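Hydrophilic protein, virA protein (Chromobacterium violaceum, PDB 3BO6) probably acts as a phosphothreonine lyase effector of the SpvC type, removing phosphate from phosphothreonine by elimination rather than hydrolysis. Local coordinates at residues E163-P173 against P183-Y191. Numbering follows the deposited sequence.
Sequences ESRLSESGLMP and PENWKYVSY
Pro173 and Tyr188 bring the two backbones closest, 5.5 Å between CA atoms, where the chain leaving helix 149-168 passes the loop that enters strand 189-193. That helix ends in a Schellman motif, the turn that sends the chain past Tyr188: Gly170 has positive phi, Leu171 N bonds back to Leu166 O, and Gly170 N to Ser167 O. The buried carboxylate of Glu163 takes three successive backbone N-H groups. Lys187 N meets Glu163 OE1 on the syn side, somewhat out of the carboxylate plane, at 2.8 Å (161° at the hydrogen), while OE2 accepts from both Tyr188 N, again syn and a little out of plane, and Val189 N, nearly in line with the C-O bond. The bend at chi2 (-88°) swings the acid off the helix to these amides, which probably favour its ionised form. CB of Trp186 and CG2 of Val189 pack beside OE2. The Tyr188 ring slides into the angle between the last helical turn and the departing chain. Leu166 CB sits over the centre of one face, 3.7 Å from the centroid of the Tyr188 ring, as a CH-pi contact, and Leu166 CD1 covers CG. Pro173 CG packs 3.8 Å from Tyr188 CE1. At the far end Tyr188 OH donates to Leu171 O (2.6 Å), 31° out of the carbonyl plane, tying the phenol to the chain just past the helix cap. Leu166 also touches Ile86 and Leu100, and Val189 touches Phe84. Carboxylate-to-backbone bonding and the packed, hydrogen-bonded Tyr188 thus join helix 149-168 and its exit to the edge strand of the antiparallel sheet in this alpha/beta phosphothreonine lyase fold.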
ATOM      1  N   GLU A 163       3.591  -5.960   8.124  1.00  7.83           N
ATOM      2  CA  GLU A 163       3.959  -5.556   9.474  1.00  7.38           C
ATOM      3  C   GLU A 163       4.770  -6.662  10.139  1.00  7.88           C
ATOM      4  O   GLU A 163       5.801  -6.390  10.749  1.00  9.66           O
ATOM      5  CB  GLU A 163       2.708  -5.255  10.319  1.00  6.73           C
ATOM      6  CG  GLU A 163       2.009  -3.940   9.978  1.00  8.70           C
ATOM      7  CD  GLU A 163       2.561  -2.751  10.745  1.00  9.65           C
ATOM      8  OE1 GLU A 163       2.966  -2.914  11.922  1.00 11.26           O
ATOM      9  OE2 GLU A 163       2.583  -1.637  10.174  1.00  7.30           O
ATOM     10  N   SER A 164       4.297  -7.901  10.047  1.00  8.10           N
ATOM     11  CA  SER A 164       5.009  -9.002  10.696  0.50  9.09           C
ATOM     12  C   SER A 164       6.402  -9.218  10.095  1.00  9.09           C
ATOM     13  O   SER A 164       7.361  -9.404  10.841  1.00  8.43           O
ATOM     14  CB  SER A 164       4.171 -10.292  10.724  0.50  8.76           C
ATOM     15  OG  SER A 164       3.977 -10.837   9.432  0.50  8.95           O
ATOM     16  N   ARG A 165       6.530  -9.154   8.772  1.00  6.74           N
ATOM     17  CA  ARG A 165       7.830  -9.332   8.138  1.00  6.74           C
ATOM     18  C   ARG A 165       8.794  -8.210   8.514  1.00  8.07           C
ATOM     19  O   ARG A 165       9.975  -8.462   8.719  1.00  8.52           O
ATOM     20  CB  ARG A 165       7.740  -9.443   6.603  1.00  7.72           C
ATOM     21  CG  ARG A 165       7.495 -10.863   6.019  1.00 10.14           C
ATOM     22  CD  ARG A 165       8.547 -11.885   6.441  1.00 11.14           C
ATOM     23  NE  ARG A 165       8.562 -13.060   5.560  1.00 13.04           N
ATOM     24  CZ  ARG A 165       8.963 -14.283   5.918  1.00 12.72           C
ATOM     25  NH1 ARG A 165       9.327 -14.545   7.171  1.00 15.77           N
ATOM     26  NH2 ARG A 165       8.967 -15.254   5.014  1.00 12.56           N
ATOM     27  N   LEU A 166       8.303  -6.977   8.615  1.00  6.83           N
ATOM     28  CA  LEU A 166       9.184  -5.862   8.962  1.00  7.54           C
ATOM     29  C   LEU A 166       9.701  -6.026  10.373  1.00  8.14           C
ATOM     30  O   LEU A 166      10.898  -5.882  10.612  1.00  7.67           O
ATOM     31  CB  LEU A 166       8.489  -4.505   8.783  1.00  6.47           C
ATOM     32  CG  LEU A 166       8.291  -4.160   7.309  1.00  5.17           C
ATOM     33  CD1 LEU A 166       7.215  -3.072   7.159  1.00  7.30           C
ATOM     34  CD2 LEU A 166       9.638  -3.737   6.659  1.00  6.12           C
ATOM     35  N   SER A 167       8.803  -6.369  11.290  1.00  9.09           N
ATOM     36  CA  SER A 167       9.172  -6.552  12.684  0.50 11.37           C
ATOM     37  C   SER A 167      10.186  -7.674  12.849  1.00 10.03           C
ATOM     38  O   SER A 167      11.234  -7.499  13.485  1.00 13.18           O
ATOM     39  CB  SER A 167       7.927  -6.849  13.514  0.50 11.11           C
ATOM     40  OG  SER A 167       7.169  -5.672  13.713  0.50 18.62           O
ATOM     41  N   GLU A 168       9.890  -8.822  12.261  1.00  8.73           N
ATOM     42  CA  GLU A 168      10.781  -9.962  12.488  1.00 11.97           C
ATOM     43  C   GLU A 168      12.068  -9.887  11.690  1.00  9.46           C
ATOM     44  O   GLU A 168      13.002 -10.636  11.963  1.00 10.40           O
ATOM     45  CB  GLU A 168      10.063 -11.279  12.241  1.00 17.11           C
ATOM     46  CG  GLU A 168       9.768 -11.560  10.803  1.00 15.90           C
ATOM     47  CD  GLU A 168       8.862 -12.761  10.647  1.00 27.61           C
ATOM     48  OE1 GLU A 168       8.433 -13.319  11.684  1.00 31.73           O
ATOM     49  OE2 GLU A 168       8.580 -13.142   9.494  1.00 19.92           O
ATOM     50  N   SER A 169      12.140  -8.949  10.744  1.00 10.46           N
ATOM     51  CA  SER A 169      13.356  -8.728   9.953  1.00 11.26           C
ATOM     52  C   SER A 169      14.214  -7.618  10.567  1.00  7.67           C
ATOM     53  O   SER A 169      15.246  -7.241  10.020  1.00 10.14           O
ATOM     54  CB  SER A 169      13.018  -8.396   8.493  1.00 10.70           C
ATOM     55  OG  SER A 169      12.327  -9.482   7.874  1.00 14.55           O
ATOM     56  N   GLY A 170      13.780  -7.093  11.707  1.00  9.25           N
ATOM     57  CA  GLY A 170      14.583  -6.118  12.423  1.00 10.47           C
ATOM     58  C   GLY A 170      14.564  -4.685  11.912  1.00 11.21           C
ATOM     59  O   GLY A 170      15.493  -3.930  12.149  1.00 14.42           O
ATOM     60  N   LEU A 171      13.503  -4.297  11.209  1.00  8.89           N
ATOM     61  CA  LEU A 171      13.414  -2.931  10.712  1.00  8.01           C
ATOM     62  C   LEU A 171      12.871  -2.007  11.791  1.00  8.65           C
ATOM     63  O   LEU A 171      11.956  -2.372  12.515  1.00  9.71           O
ATOM     64  CB  LEU A 171      12.485  -2.868   9.496  1.00  7.82           C
ATOM     65  CG  LEU A 171      13.052  -3.161   8.104  1.00  9.50           C
ATOM     66  CD1 LEU A 171      14.231  -2.235   7.787  1.00 10.85           C
ATOM     67  CD2 LEU A 171      13.441  -4.636   7.931  1.00 11.79           C
ATOM     68  N   MET A 172      13.443  -0.813  11.895  1.00  8.77           N
ATOM     69  CA  MET A 172      12.903   0.222  12.774  0.50 12.18           C
ATOM     70  C   MET A 172      11.862   1.037  12.021  1.00  9.67           C
ATOM     71  O   MET A 172      12.036   1.318  10.832  1.00  9.24           O
ATOM     72  CB  MET A 172      14.021   1.152  13.246  0.50 14.86           C
ATOM     73  CG  MET A 172      14.857   0.571  14.360  0.50 19.25           C
ATOM     74  SD  MET A 172      13.812   0.173  15.767  0.50 25.29           S
ATOM     75  CE  MET A 172      13.132   1.793  16.125  0.50 30.30           C
ATOM     76  N   PRO A 173      10.769   1.423  12.701  1.00  8.71           N
ATOM     77  CA  PRO A 173       9.788   2.314  12.068  1.00  9.63           C
ATOM     78  C   PRO A 173      10.402   3.668  11.730  1.00  7.76           C
ATOM     79  O   PRO A 173      11.361   4.098  12.389  1.00 11.01           O
ATOM     80  CB  PRO A 173       8.732   2.507  13.158  1.00  9.49           C
ATOM     81  CG  PRO A 173       8.806   1.216  13.970  1.00 15.87           C
ATOM     82  CD  PRO A 173      10.281   0.879  13.986  1.00 14.29           C
ATOM     83  N   PRO A 183      -3.824   2.906  13.025  1.00  7.46           N
ATOM     84  CA  PRO A 183      -4.221   2.466  14.371  1.00  8.92           C
ATOM     85  C   PRO A 183      -2.976   2.129  15.187  1.00 10.51           C
ATOM     86  O   PRO A 183      -1.897   1.956  14.624  1.00  9.48           O
ATOM     87  CB  PRO A 183      -5.003   1.186  14.100  1.00 10.27           C
ATOM     88  CG  PRO A 183      -4.377   0.628  12.865  1.00  8.57           C
ATOM     89  CD  PRO A 183      -3.975   1.835  12.024  1.00  7.17           C
ATOM     90  N   GLU A 184      -3.131   2.008  16.501  1.00 13.91           N
ATOM     91  CA  GLU A 184      -2.002   1.707  17.386  1.00 13.23           C
ATOM     92  C   GLU A 184      -1.235   0.448  16.981  1.00 14.68           C
ATOM     93  O   GLU A 184      -0.016   0.381  17.164  1.00 19.45           O
ATOM     94  CB  GLU A 184      -2.482   1.577  18.835  1.00 21.98           C
ATOM     95  CG  GLU A 184      -3.268   2.772  19.339  1.00 35.85           C
ATOM     96  CD  GLU A 184      -4.234   2.403  20.450  1.00 53.10           C
ATOM     97  OE1 GLU A 184      -3.934   1.456  21.212  1.00 59.67           O
ATOM     98  OE2 GLU A 184      -5.294   3.056  20.559  1.00 57.16           O
ATOM     99  N   ASN A 185      -1.931  -0.524  16.398  1.00 13.09           N
ATOM    100  CA  ASN A 185      -1.301  -1.799  16.068  0.50 16.84           C
ATOM    101  C   ASN A 185      -0.546  -1.848  14.737  1.00 14.50           C
ATOM    102  O   ASN A 185       0.058  -2.865  14.406  1.00 16.67           O
ATOM    103  CB  ASN A 185      -2.318  -2.933  16.130  0.50 19.89           C
ATOM    104  CG  ASN A 185      -3.571  -2.622  15.350  0.50 13.41           C
ATOM    105  OD1 ASN A 185      -4.344  -1.731  15.716  0.50 15.30           O
ATOM    106  ND2 ASN A 185      -3.787  -3.361  14.270  0.50 18.11           N
ATOM    107  N   TRP A 186      -0.574  -0.758  13.968  1.00  9.83           N
ATOM    108  CA  TRP A 186       0.303  -0.676  12.788  1.00  8.83           C
ATOM    109  C   TRP A 186       1.517   0.171  13.149  1.00 10.40           C
ATOM    110  O   TRP A 186       1.389   1.363  13.429  1.00 12.74           O
ATOM    111  CB  TRP A 186      -0.372  -0.066  11.551  1.00  8.57           C
ATOM    112  CG  TRP A 186      -1.569  -0.768  11.027  1.00  7.74           C
ATOM    113  CD1 TRP A 186      -2.065  -1.976  11.417  1.00  9.30           C
ATOM    114  CD2 TRP A 186      -2.439  -0.284  10.001  1.00  7.24           C
ATOM    115  NE1 TRP A 186      -3.202  -2.271  10.694  1.00 11.98           N
ATOM    116  CE2 TRP A 186      -3.461  -1.242   9.826  1.00  8.59           C
ATOM    117  CE3 TRP A 186      -2.463   0.879   9.224  1.00  8.93           C
ATOM    118  CZ2 TRP A 186      -4.488  -1.081   8.892  1.00  9.48           C
ATOM    119  CZ3 TRP A 186      -3.484   1.040   8.303  1.00  7.73           C
ATOM    120  CH2 TRP A 186      -4.485   0.073   8.148  1.00  9.39           C
ATOM    121  N   LYS A 187       2.690  -0.451  13.153  1.00  6.64           N
ATOM    122  CA  LYS A 187       3.919   0.241  13.517  1.00  7.83           C
ATOM    123  C   LYS A 187       4.612   0.862  12.309  1.00  9.37           C
ATOM    124  O   LYS A 187       5.455   1.730  12.477  1.00 10.09           O
ATOM    125  CB  LYS A 187       4.907  -0.726  14.197  1.00  9.65           C
ATOM    126  CG  LYS A 187       4.352  -1.428  15.437  1.00 15.99           C
ATOM    127  CD  LYS A 187       3.723  -0.444  16.418  1.00 15.65           C
ATOM    128  CE  LYS A 187       3.317  -1.138  17.722  1.00 27.67           C
ATOM    129  NZ  LYS A 187       2.709  -0.174  18.674  1.00 33.30           N
ATOM    130  N   TYR A 188       4.278   0.386  11.109  1.00  4.22           N
ATOM    131  CA  TYR A 188       4.962   0.840   9.883  1.00  6.41           C
ATOM    132  C   TYR A 188       4.000   1.383   8.827  1.00  5.25           C
ATOM    133  O   TYR A 188       4.338   2.294   8.072  1.00  5.67           O
ATOM    134  CB  TYR A 188       5.751  -0.311   9.248  1.00  7.92           C
ATOM    135  CG  TYR A 188       6.712  -1.015  10.165  1.00  5.19           C
ATOM    136  CD1 TYR A 188       8.058  -0.630  10.217  1.00  7.89           C
ATOM    137  CD2 TYR A 188       6.303  -2.099  10.934  1.00  6.64           C
ATOM    138  CE1 TYR A 188       8.962  -1.289  11.054  1.00  6.86           C
ATOM    139  CE2 TYR A 188       7.201  -2.762  11.773  1.00  7.64           C
ATOM    140  CZ  TYR A 188       8.517  -2.345  11.821  1.00  7.08           C
ATOM    141  OH  TYR A 188       9.406  -3.014  12.637  1.00  9.35           O
ATOM    142  N   VAL A 189       2.812   0.802   8.749  1.00  5.06           N
ATOM    143  CA  VAL A 189       1.848   1.130   7.712  1.00  4.86           C
ATOM    144  C   VAL A 189       0.928   2.277   8.127  1.00  4.91           C
ATOM    145  O   VAL A 189       0.542   2.402   9.303  1.00  5.87           O
ATOM    146  CB  VAL A 189       1.013  -0.115   7.347  1.00  5.55           C
ATOM    147  CG1 VAL A 189      -0.087   0.237   6.353  1.00  5.92           C
ATOM    148  CG2 VAL A 189       1.919  -1.222   6.786  1.00  6.50           C
ATOM    149  N   SER A 190       0.594   3.121   7.154  1.00  3.79           N
ATOM    150  CA  SER A 190      -0.428   4.155   7.350  1.00  4.35           C
ATOM    151  C   SER A 190      -1.258   4.320   6.092  1.00  3.91           C
ATOM    152  O   SER A 190      -0.906   3.777   5.035  1.00  3.88           O
ATOM    153  CB  SER A 190       0.182   5.484   7.817  1.00  4.37           C
ATOM    154  OG  SER A 190       1.108   5.979   6.862  1.00  4.15           O
ATOM    155  N   TYR A 191      -2.360   5.050   6.202  1.00  4.32           N
ATOM    156  CA  TYR A 191      -3.360   5.130   5.137  1.00  3.94           C
ATOM    157  C   TYR A 191      -3.830   6.545   4.831  1.00  3.67           C
ATOM    158  O   TYR A 191      -3.937   7.383   5.728  1.00  4.39           O
ATOM    159  CB  TYR A 191      -4.588   4.345   5.599  1.00  5.78           C
ATOM    160  CG  TYR A 191      -5.843   4.574   4.761  1.00  4.45           C
ATOM    161  CD1 TYR A 191      -6.034   3.887   3.563  1.00  4.55           C
ATOM    162  CD2 TYR A 191      -6.823   5.483   5.171  1.00  4.85           C
ATOM    163  CE1 TYR A 191      -7.194   4.077   2.808  1.00  4.38           C
ATOM    164  CE2 TYR A 191      -7.970   5.688   4.408  1.00  4.43           C
ATOM    165  CZ  TYR A 191      -8.147   4.980   3.246  1.00  4.61           C
ATOM    166  OH  TYR A 191      -9.302   5.178   2.497  1.00  6.38           O
TER